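Local coordinates for trans-4-hydroxy-L-proline dehydratase (Clostridioides difficile 70-100-2010, PDB 6VXC), which dehydrates trans-4-hydroxy-L-proline to delta(1)-pyrroline-5-carboxylate by glycyl radical chemistry in anaerobic 4-hydroxyproline degradation, at residues E353-A361 against G785-L793; S380-D388 against K408-K419. All coordinates share one frame; numbering follows the deposited sequence.

Contact 1 of 2, residues E353-A361 against G785-L793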
loop_
_atom_site.group_PDB
_atom_site.type_symbol
_atom_site.label_atom_id
_atom_site.label_comp_id
_atom_site.label_asym_id
_atom_site.label_seq_id
_atom_site.Cartn_x
_atom_site.Cartn_y
_atom_site.Cartn_z
ATOM N N GLU A 353 11.651 2.227 -3.191
ATOM C CA GLU A 353 10.626 2.732 -2.296
ATOM C C GLU A 353 9.646 1.649 -1.862
ATOM O O GLU A 353 8.923 1.853 -0.883
ATOM C CB GLU A 353 9.856 3.898 -2.936
ATOM C CG GLU A 353 9.037 3.539 -4.183
ATOM C CD GLU A 353 8.458 4.775 -4.888
ATOM O OE1 GLU A 353 7.922 5.655 -4.196
ATOM O OE2 GLU A 353 8.536 4.874 -6.134
ATOM N N SER A 354 9.616 0.496 -2.546
ATOM C CA SER A 354 8.695 -0.579 -2.203
ATOM C C SER A 354 9.413 -1.916 -2.429
ATOM O O SER A 354 9.041 -2.719 -3.269
ATOM C CB SER A 354 7.409 -0.488 -3.029
ATOM O OG SER A 354 6.461 -1.466 -2.627
ATOM N N SER A 355 10.437 -2.190 -1.621
ATOM C CA SER A 355 11.362 -3.287 -1.910
ATOM C C SER A 355 10.842 -4.585 -1.279
ATOM O O SER A 355 11.348 -5.075 -0.269
ATOM C CB SER A 355 12.761 -2.920 -1.424
ATOM O OG SER A 355 13.727 -3.854 -1.872
ATOM N N THR A 356 9.835 -5.176 -1.929
ATOM C CA THR A 356 9.145 -6.340 -1.387
ATOM C C THR A 356 8.434 -7.071 -2.513
ATOM O O THR A 356 8.078 -6.469 -3.528
ATOM C CB THR A 356 8.122 -5.934 -0.316
ATOM O OG1 THR A 356 7.450 -7.101 0.176
ATOM C CG2 THR A 356 7.067 -4.994 -0.914
ATOM N N TYR A 357 8.217 -8.375 -2.314
ATOM C CA TYR A 357 7.298 -9.134 -3.161
ATOM C C TYR A 357 5.833 -8.890 -2.801
ATOM O O TYR A 357 4.953 -9.194 -3.609
ATOM C CB TYR A 357 7.564 -10.649 -3.059
ATOM C CG TYR A 357 8.875 -11.170 -3.615
ATOM C CD1 TYR A 357 9.079 -11.311 -4.986
ATOM C CD2 TYR A 357 9.903 -11.548 -2.764
ATOM C CE1 TYR A 357 10.296 -11.804 -5.492
ATOM C CE2 TYR A 357 11.111 -12.040 -3.241
ATOM C CZ TYR A 357 11.310 -12.164 -4.608
ATOM O OH TYR A 357 12.513 -12.658 -5.069
ATOM N N THR A 358 5.542 -8.418 -1.593
ATOM C CA THR A 358 4.150 -8.285 -1.172
ATOM C C THR A 358 3.484 -7.113 -1.898
ATOM O O THR A 358 4.148 -6.185 -2.367
ATOM C CB THR A 358 4.059 -8.119 0.348
ATOM O OG1 THR A 358 4.709 -6.909 0.763
ATOM C CG2 THR A 358 4.741 -9.301 1.051
ATOM N N ASP A 359 2.146 -7.172 -2.000
ATOM C CA ASP A 359 1.373 -6.167 -2.725
ATOM C C ASP A 359 0.339 -5.489 -1.837
ATOM O O ASP A 359 -0.631 -4.933 -2.353
ATOM C CB ASP A 359 0.685 -6.780 -3.955
ATOM C CG ASP A 359 0.564 -5.792 -5.136
ATOM O OD1 ASP A 359 0.973 -4.619 -5.020
ATOM O OD2 ASP A 359 0.057 -6.217 -6.191
ATOM N N PHE A 360 0.503 -5.560 -0.511
ATOM C CA PHE A 360 -0.186 -4.669 0.417
ATOM C C PHE A 360 -1.704 -4.758 0.284
ATOM O O PHE A 360 -2.400 -3.742 0.249
ATOM C CB PHE A 360 0.281 -3.216 0.233
ATOM C CG PHE A 360 1.729 -3.015 0.499
ATOM C CD1 PHE A 360 2.667 -3.266 -0.480
ATOM C CD2 PHE A 360 2.162 -2.590 1.740
ATOM C CE1 PHE A 360 3.997 -3.094 -0.236
ATOM C CE2 PHE A 360 3.499 -2.417 1.989
ATOM C CZ PHE A 360 4.422 -2.677 0.995
ATOM N N ALA A 361 -2.220 -5.983 0.241
ATOM C CA ALA A 361 -3.663 -6.215 0.236
ATOM C C ALA A 361 -4.113 -6.238 1.692
ATOM O O ALA A 361 -3.936 -7.233 2.392
ATOM C CB ALA A 361 -4.028 -7.503 -0.487
ATOM N N GLY A 785 4.226 -0.907 8.003
ATOM C CA GLY A 785 2.928 -1.137 7.403
ATOM C C GLY A 785 2.750 -2.489 6.760
ATOM O O GLY A 785 1.711 -2.719 6.121
ATOM N N TYR A 786 3.726 -3.387 6.907
ATOM C CA TYR A 786 3.675 -4.746 6.380
ATOM C C TYR A 786 4.781 -5.575 7.013
ATOM O O TYR A 786 5.761 -5.041 7.528
ATOM C CB TYR A 786 3.830 -4.790 4.867
ATOM C CG TYR A 786 5.221 -4.455 4.384
ATOM C CD1 TYR A 786 5.695 -3.152 4.437
ATOM C CD2 TYR A 786 6.070 -5.445 3.899
ATOM C CE1 TYR A 786 6.960 -2.838 3.984
ATOM C CE2 TYR A 786 7.343 -5.143 3.448
ATOM C CZ TYR A 786 7.779 -3.834 3.500
ATOM O OH TYR A 786 9.036 -3.511 3.059
ATOM N N SER A 787 4.632 -6.887 6.912
ATOM C CA SER A 787 5.622 -7.845 7.379
ATOM C C SER A 787 6.314 -8.488 6.190
ATOM O O SER A 787 5.739 -8.599 5.103
ATOM C CB SER A 787 4.982 -8.931 8.263
ATOM O OG SER A 787 4.361 -8.357 9.396
ATOM N N ASP A 788 7.562 -8.889 6.394
ATOM C CA ASP A 788 8.335 -9.501 5.323
ATOM C C ASP A 788 9.386 -10.416 5.928
ATOM O O ASP A 788 9.743 -10.285 7.093
ATOM C CB ASP A 788 8.998 -8.431 4.431
ATOM C CG ASP A 788 9.205 -8.903 2.991
ATOM O OD1 ASP A 788 9.215 -10.133 2.749
ATOM O OD2 ASP A 788 9.356 -8.028 2.100
ATOM N N HIS A 789 9.896 -11.333 5.116
ATOM C CA HIS A 789 11.034 -12.134 5.544
ATOM C C HIS A 789 12.257 -11.252 5.746
ATOM O O HIS A 789 12.569 -10.400 4.912
ATOM C CB HIS A 789 11.336 -13.229 4.522
ATOM C CG HIS A 789 10.368 -14.365 4.565
ATOM N ND1 HIS A 789 9.220 -14.391 3.806
ATOM C CD2 HIS A 789 10.362 -15.502 5.298
ATOM C CE1 HIS A 789 8.550 -15.499 4.065
ATOM N NE2 HIS A 789 9.223 -16.195 4.962
ATOM N N PHE A 790 12.913 -11.431 6.897
ATOM C CA PHE A 790 14.138 -10.712 7.212
ATOM C C PHE A 790 15.181 -10.852 6.104
ATOM O O PHE A 790 15.858 -9.881 5.757
ATOM C CB PHE A 790 14.665 -11.219 8.567
ATOM C CG PHE A 790 15.880 -10.498 9.078
ATOM C CD1 PHE A 790 15.777 -9.224 9.604
ATOM C CD2 PHE A 790 17.117 -11.134 9.111
ATOM C CE1 PHE A 790 16.900 -8.562 10.093
ATOM C CE2 PHE A 790 18.242 -10.489 9.611
ATOM C CZ PHE A 790 18.139 -9.208 10.096
ATOM N N ASN A 791 15.282 -12.038 5.504
ATOM C CA ASN A 791 16.234 -12.298 4.428
ATOM C C ASN A 791 15.903 -11.556 3.131
ATOM O O ASN A 791 16.749 -11.531 2.234
ATOM C CB ASN A 791 16.316 -13.805 4.121
ATOM C CG ASN A 791 17.060 -14.595 5.189
ATOM O OD1 ASN A 791 17.737 -14.029 6.050
ATOM N ND2 ASN A 791 16.981 -15.926 5.097
ATOM N N ASN A 792 14.699 -11.001 2.983
ATOM C CA ASN A 792 14.362 -10.188 1.816
ATOM C C ASN A 792 14.812 -8.742 1.954
ATOM O O ASN A 792 14.593 -7.955 1.033
ATOM C CB ASN A 792 12.855 -10.200 1.545
ATOM C CG ASN A 792 12.393 -11.491 0.893
ATOM O OD1 ASN A 792 13.175 -12.198 0.278
ATOM N ND2 ASN A 792 11.106 -11.790 1.015
ATOM N N LEU A 793 15.398 -8.367 3.080
ATOM C CA LEU A 793 15.736 -6.986 3.356
ATOM C C LEU A 793 17.226 -6.736 3.121
ATOM O O LEU A 793 18.064 -7.602 3.379
ATOM C CB LEU A 793 15.350 -6.633 4.789
ATOM C CG LEU A 793 13.973 -7.146 5.254
ATOM C CD1 LEU A 793 13.783 -6.813 6.703
ATOM C CD2 LEU A 793 12.813 -6.572 4.418
HETATM O O HOH W 1 13.949 -5.402 0.206
HETATM O O HOH W 2 10.604 -5.618 2.304
HETATM O O HOH W 3 8.329 -9.952 0.026
#
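F360, T356 and T358 meet Y786 and D788 in a buried contact between the loop 353-361 and the segment that carries G785 and strand 787-789, deep inside the enzyme. Segment 353-361 leaves helix 348-353 and leads into strand 362-366. Segment 785-793 begins at G785 and runs along strand 787-789, which pairs with strand 780-782.

F360 and Y786 form a T-shaped pair. The edge of the F360 ring points at one face of Y786, with centroids 4.9 Å apart and planes at 63°. F360 CE2 comes within 3.4 Å of Y786 CD1. Y786 CG lies between its own backbone N and carbonyl carbon (chi1 71°), which swings the ring toward segment 353-361. T358 OG1 reaches the same ring obliquely, 3.7 Å from Y786 CD2.

The direct polar link is T356 OG1 to D788 OD2, 2.9 Å, and the hydroxyl comes from above the carboxylate plane. T356 OG1 also accepts from T358 N at 2.9 Å, an ST turn that fixes the hydroxyl. On the other carboxylate oxygen, N792 ND2 donates to D788 OD1 at 3.1 Å, almost straight at 173°. D788 is thus held from both segments.

Three waters bridge the two segments. Water 2 joins S355 O, Y786 OH and D788 OD2. Water 1 links S355 to N792 O, and water 3 joins Y357 N to D788 OD1. At the outer end N792 ND2 lies 4.0 Å from Y357 CD2, at the ring edge.

G785 is the residue that carries the glycyl radical, which is absent here. The side chain of F360 lies about 4 Å from that of C454, the probable cysteine radical site. This is the Gly radical loop of a glycyl radical enzyme, packed against a loop that probably borders the active site.

Contact 2 of 2, residues S380-D388 against K408-K419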
loop_
_atom_site.group_PDB
_atom_site.type_symbol
_atom_site.label_atom_id
_atom_site.label_comp_id
_atom_site.label_asym_id
_atom_site.label_seq_id
_atom_site.Cartn_x
_atom_site.Cartn_y
_atom_site.Cartn_z
ATOM N N SER A 380 -15.158 -12.467 12.252
ATOM C CA SER A 380 -13.986 -11.744 12.743
ATOM C C SER A 380 -13.039 -12.678 13.474
ATOM O O SER A 380 -11.815 -12.616 13.293
ATOM C CB SER A 380 -14.393 -10.596 13.676
ATOM O OG SER A 380 -15.458 -9.829 13.172
ATOM N N TYR A 381 -13.589 -13.526 14.339
ATOM C CA TYR A 381 -12.748 -14.447 15.086
ATOM C C TYR A 381 -12.194 -15.545 14.194
ATOM O O TYR A 381 -11.063 -15.989 14.404
ATOM C CB TYR A 381 -13.524 -15.028 16.271
ATOM C CG TYR A 381 -13.638 -14.053 17.410
ATOM C CD1 TYR A 381 -12.524 -13.746 18.184
ATOM C CD2 TYR A 381 -14.847 -13.433 17.711
ATOM C CE1 TYR A 381 -12.596 -12.858 19.238
ATOM C CE2 TYR A 381 -14.938 -12.532 18.763
ATOM C CZ TYR A 381 -13.805 -12.249 19.525
ATOM O OH TYR A 381 -13.891 -11.365 20.575
ATOM N N ILE A 382 -12.962 -15.977 13.185
ATOM C CA ILE A 382 -12.432 -16.932 12.221
ATOM C C ILE A 382 -11.223 -16.337 11.490
ATOM O O ILE A 382 -10.200 -17.004 11.322
ATOM C CB ILE A 382 -13.534 -17.391 11.245
ATOM C CG1 ILE A 382 -14.687 -18.083 11.985
ATOM C CG2 ILE A 382 -12.975 -18.363 10.243
ATOM C CD1 ILE A 382 -15.901 -18.395 11.080
ATOM N N ILE A 383 -11.314 -15.073 11.060
ATOM C CA ILE A 383 -10.185 -14.443 10.363
ATOM C C ILE A 383 -8.945 -14.398 11.256
ATOM O O ILE A 383 -7.830 -14.700 10.812
ATOM C CB ILE A 383 -10.582 -13.038 9.875
ATOM C CG1 ILE A 383 -11.621 -13.164 8.747
ATOM C CG2 ILE A 383 -9.334 -12.234 9.441
ATOM C CD1 ILE A 383 -12.326 -11.863 8.374
ATOM N N LEU A 384 -9.115 -14.033 12.530
ATOM C CA LEU A 384 -7.976 -14.057 13.447
ATOM C C LEU A 384 -7.377 -15.458 13.561
ATOM O O LEU A 384 -6.149 -15.616 13.549
ATOM C CB LEU A 384 -8.382 -13.520 14.818
ATOM C CG LEU A 384 -8.708 -12.030 14.948
ATOM C CD1 LEU A 384 -8.795 -11.638 16.419
ATOM C CD2 LEU A 384 -7.670 -11.163 14.223
ATOM N N ASP A 385 -8.226 -16.490 13.620
ATOM C CA ASP A 385 -7.710 -17.857 13.654
ATOM C C ASP A 385 -6.940 -18.205 12.379
ATOM O O ASP A 385 -5.897 -18.866 12.447
ATOM C CB ASP A 385 -8.841 -18.869 13.867
ATOM C CG ASP A 385 -9.387 -18.866 15.286
ATOM O OD1 ASP A 385 -8.692 -18.384 16.208
ATOM O OD2 ASP A 385 -10.517 -19.354 15.474
ATOM N N VAL A 386 -7.451 -17.824 11.198
ATOM C CA VAL A 386 -6.731 -18.232 9.991
ATOM C C VAL A 386 -5.430 -17.437 9.832
ATOM O O VAL A 386 -4.410 -17.992 9.401
ATOM C CB VAL A 386 -7.602 -18.179 8.710
ATOM C CG1 VAL A 386 -9.089 -17.984 8.983
ATOM C CG2 VAL A 386 -7.048 -17.227 7.655
ATOM N N MET A 387 -5.418 -16.140 10.174
ATOM C CA MET A 387 -4.156 -15.415 10.012
ATOM C C MET A 387 -3.100 -15.951 10.978
ATOM O O MET A 387 -1.929 -16.107 10.604
ATOM C CB MET A 387 -4.359 -13.902 10.180
ATOM C CG MET A 387 -4.614 -13.418 11.591
ATOM S SD MET A 387 -4.559 -11.617 11.782
ATOM C CE MET A 387 -2.807 -11.306 11.506
ATOM N N ASP A 388 -3.522 -16.303 12.194
ATOM C CA ASP A 388 -2.642 -16.919 13.185
ATOM C C ASP A 388 -2.080 -18.241 12.664
ATOM O O ASP A 388 -0.861 -18.438 12.609
ATOM C CB ASP A 388 -3.457 -17.119 14.466
ATOM C CG ASP A 388 -2.632 -17.446 15.696
ATOM O OD1 ASP A 388 -1.389 -17.309 15.689
ATOM O OD2 ASP A 388 -3.278 -17.825 16.706
ATOM N N LYS A 408 -11.956 -8.790 24.616
ATOM C CA LYS A 408 -11.518 -10.117 24.193
ATOM C C LYS A 408 -10.958 -10.095 22.772
ATOM O O LYS A 408 -9.964 -10.770 22.475
ATOM C CB LYS A 408 -12.679 -11.109 24.283
ATOM C CG LYS A 408 -12.364 -12.490 23.719
ATOM C CD LYS A 408 -13.563 -13.450 23.829
ATOM C CE LYS A 408 -13.277 -14.776 23.140
ATOM N NZ LYS A 408 -14.501 -15.606 23.015
ATOM N N PHE A 409 -11.594 -9.337 21.877
ATOM C CA PHE A 409 -11.108 -9.269 20.503
ATOM C C PHE A 409 -9.745 -8.592 20.451
ATOM O O PHE A 409 -8.812 -9.095 19.823
ATOM C CB PHE A 409 -12.118 -8.529 19.626
ATOM C CG PHE A 409 -11.698 -8.408 18.175
ATOM C CD1 PHE A 409 -11.910 -9.455 17.291
ATOM C CD2 PHE A 409 -11.096 -7.248 17.699
ATOM C CE1 PHE A 409 -11.534 -9.350 15.959
ATOM C CE2 PHE A 409 -10.707 -7.142 16.360
ATOM C CZ PHE A 409 -10.931 -8.203 15.487
ATOM N N LEU A 410 -9.604 -7.456 21.132
ATOM C CA LEU A 410 -8.313 -6.782 21.154
ATOM C C LEU A 410 -7.213 -7.695 21.698
ATOM O O LEU A 410 -6.108 -7.751 21.144
ATOM C CB LEU A 410 -8.419 -5.499 21.984
ATOM C CG LEU A 410 -7.111 -4.783 22.319
ATOM C CD1 LEU A 410 -6.338 -4.373 21.056
ATOM C CD2 LEU A 410 -7.368 -3.586 23.255
ATOM N N LYS A 411 -7.496 -8.423 22.786
ATOM C CA LYS A 411 -6.454 -9.244 23.395
ATOM C C LYS A 411 -6.063 -10.409 22.493
ATOM O O LYS A 411 -4.890 -10.787 22.436
ATOM C CB LYS A 411 -6.895 -9.733 24.776
ATOM C CG LYS A 411 -6.872 -8.610 25.830
ATOM C CD LYS A 411 -7.236 -9.106 27.224
ATOM C CE LYS A 411 -6.168 -10.037 27.793
ATOM N NZ LYS A 411 -6.427 -10.327 29.241
ATOM N N ARG A 412 -7.025 -10.987 21.780
ATOM C CA ARG A 412 -6.693 -12.018 20.805
ATOM C C ARG A 412 -5.772 -11.466 19.718
ATOM O O ARG A 412 -4.834 -12.147 19.282
ATOM C CB ARG A 412 -7.974 -12.589 20.202
ATOM C CG ARG A 412 -7.758 -13.614 19.130
ATOM C CD ARG A 412 -7.295 -14.943 19.700
ATOM N NE ARG A 412 -7.237 -15.959 18.651
ATOM C CZ ARG A 412 -6.108 -16.460 18.174
ATOM N NH1 ARG A 412 -4.952 -16.045 18.675
ATOM N NH2 ARG A 412 -6.133 -17.366 17.206
ATOM N N ALA A 413 -6.042 -10.239 19.253
ATOM C CA ALA A 413 -5.140 -9.599 18.296
ATOM C C ALA A 413 -3.759 -9.379 18.904
ATOM O O ALA A 413 -2.738 -9.629 18.253
ATOM C CB ALA A 413 -5.729 -8.270 17.817
ATOM N N CYS A 414 -3.701 -8.929 20.160
ATOM C CA CYS A 414 -2.400 -8.784 20.807
ATOM C C CYS A 414 -1.691 -10.125 20.966
ATOM O O CYS A 414 -0.462 -10.185 20.858
ATOM C CB CYS A 414 -2.546 -8.095 22.155
ATOM S SG CYS A 414 -3.033 -6.375 22.051
ATOM N N GLU A 415 -2.439 -11.206 21.234
ATOM C CA GLU A 415 -1.817 -12.528 21.295
ATOM C C GLU A 415 -1.059 -12.841 20.019
ATOM O O GLU A 415 0.053 -13.376 20.062
ATOM C CB GLU A 415 -2.860 -13.621 21.500
ATOM C CG GLU A 415 -3.342 -13.851 22.879
ATOM C CD GLU A 415 -4.302 -15.035 22.912
ATOM O OE1 GLU A 415 -4.047 -16.021 22.178
ATOM O OE2 GLU A 415 -5.319 -14.950 23.638
ATOM N N ILE A 416 -1.661 -12.535 18.873
ATOM C CA ILE A 416 -1.014 -12.838 17.609
ATOM C C ILE A 416 0.177 -11.910 17.391
ATOM O O ILE A 416 1.263 -12.359 17.014
ATOM C CB ILE A 416 -2.035 -12.764 16.456
ATOM C CG1 ILE A 416 -3.189 -13.755 16.706
ATOM C CG2 ILE A 416 -1.370 -13.068 15.143
ATOM C CD1 ILE A 416 -4.455 -13.480 15.858
ATOM N N SER A 417 -0.000 -10.612 17.647
ATOM C CA SER A 417 1.093 -9.652 17.467
ATOM C C SER A 417 2.304 -10.041 18.312
ATOM O O SER A 417 3.450 -10.003 17.842
ATOM C CB SER A 417 0.600 -8.243 17.825
ATOM O OG SER A 417 1.618 -7.254 17.751
ATOM N N ARG A 418 2.054 -10.496 19.542
ATOM C CA ARG A 418 3.141 -10.844 20.435
ATOM C C ARG A 418 3.964 -12.006 19.902
ATOM O O ARG A 418 5.119 -12.162 20.292
ATOM C CB ARG A 418 2.552 -11.191 21.810
ATOM C CG ARG A 418 3.533 -11.747 22.803
ATOM C CD ARG A 418 2.903 -11.924 24.188
ATOM N NE ARG A 418 1.917 -12.999 24.257
ATOM C CZ ARG A 418 1.373 -13.420 25.396
ATOM N NH1 ARG A 418 0.484 -14.393 25.402
ATOM N NH2 ARG A 418 1.724 -12.852 26.539
ATOM N N LYS A 419 3.422 -12.801 18.982
ATOM C CA LYS A 419 4.228 -13.874 18.413
ATOM C C LYS A 419 5.357 -13.361 17.519
ATOM O O LYS A 419 6.221 -14.146 17.132
ATOM C CB LYS A 419 3.329 -14.848 17.656
ATOM C CG LYS A 419 2.263 -15.497 18.549
ATOM C CD LYS A 419 1.452 -16.520 17.804
ATOM C CE LYS A 419 0.372 -17.096 18.713
ATOM N NZ LYS A 419 -0.386 -18.194 18.057
HETATM O O HOH W 4 -9.966 -15.778 17.303
#
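L384 of helix 378-390 fits as a knob among F409, R412, A413 and I416 of helix 407-418. The two helices run side by side in the same direction, their segment axes 8° from parallel and 10.7 Å apart.

The apolar packing centres on this leucine. L384 CD1 lies 3.6 Å from F409 CE1 and 3.5 Å from R412 CG, so the aliphatic part of the arginine completes the hole. I416 CD1 reaches the backbone of L384 and also lies over one face of the R412 guanidinium.

One aromatic pair closes the N-terminal end. The edge of F409 points at a face of Y381 in a T-shaped stack, with centroids 5.7 Å apart. K408 passes beside the Y381 hydroxyl.

Salt bridges line the more exposed side. The R412 chain bends at chi2 (74°), which brings its guanidinium across to helix 378-390. R412 NH2 donates in its own plane to D385 OD1, 2.9 Å and nearly straight at 176°. The same NH2 reaches D388 OD2 at 2.9 Å, and NH1 joins it there at 3.1 Å, so two nitrogens grip one oxygen. K419 NZ takes the syn lone pair of D388 OD1 at 2.7 Å. Water 4 ties R412 NE to D385 OD1 and Y381 O. R324 holds the other oxygen of D385.

Strand 396-401 lies between the helices in the chain, parallel to 362-366 and 426-428. Two neighbouring helices of successive beta-alpha-beta crossovers pack here, as in the alpha/beta barrel of glycyl radical enzymes.

Contact 1 is core and contact 2 is partly buried, with centres 21 Å apart and no touch between them. Contact 1 joins parts 424 residues apart in sequence, while contact 2 joins neighbouring helices and is nested inside the loop that contact 1 closes. They share no element, but one sheet connects them: segment 353-361 leads into strand 362-366, and both helices of contact 2 pack on strand 396-401 beside it. Their chemistry follows their place. Near the radical site, an aromatic pair, hydroxyls, one carboxylate and bridging waters join the segments. On the outer helices, hydrophobic packing faces the sheet and a charged network lies toward solvent.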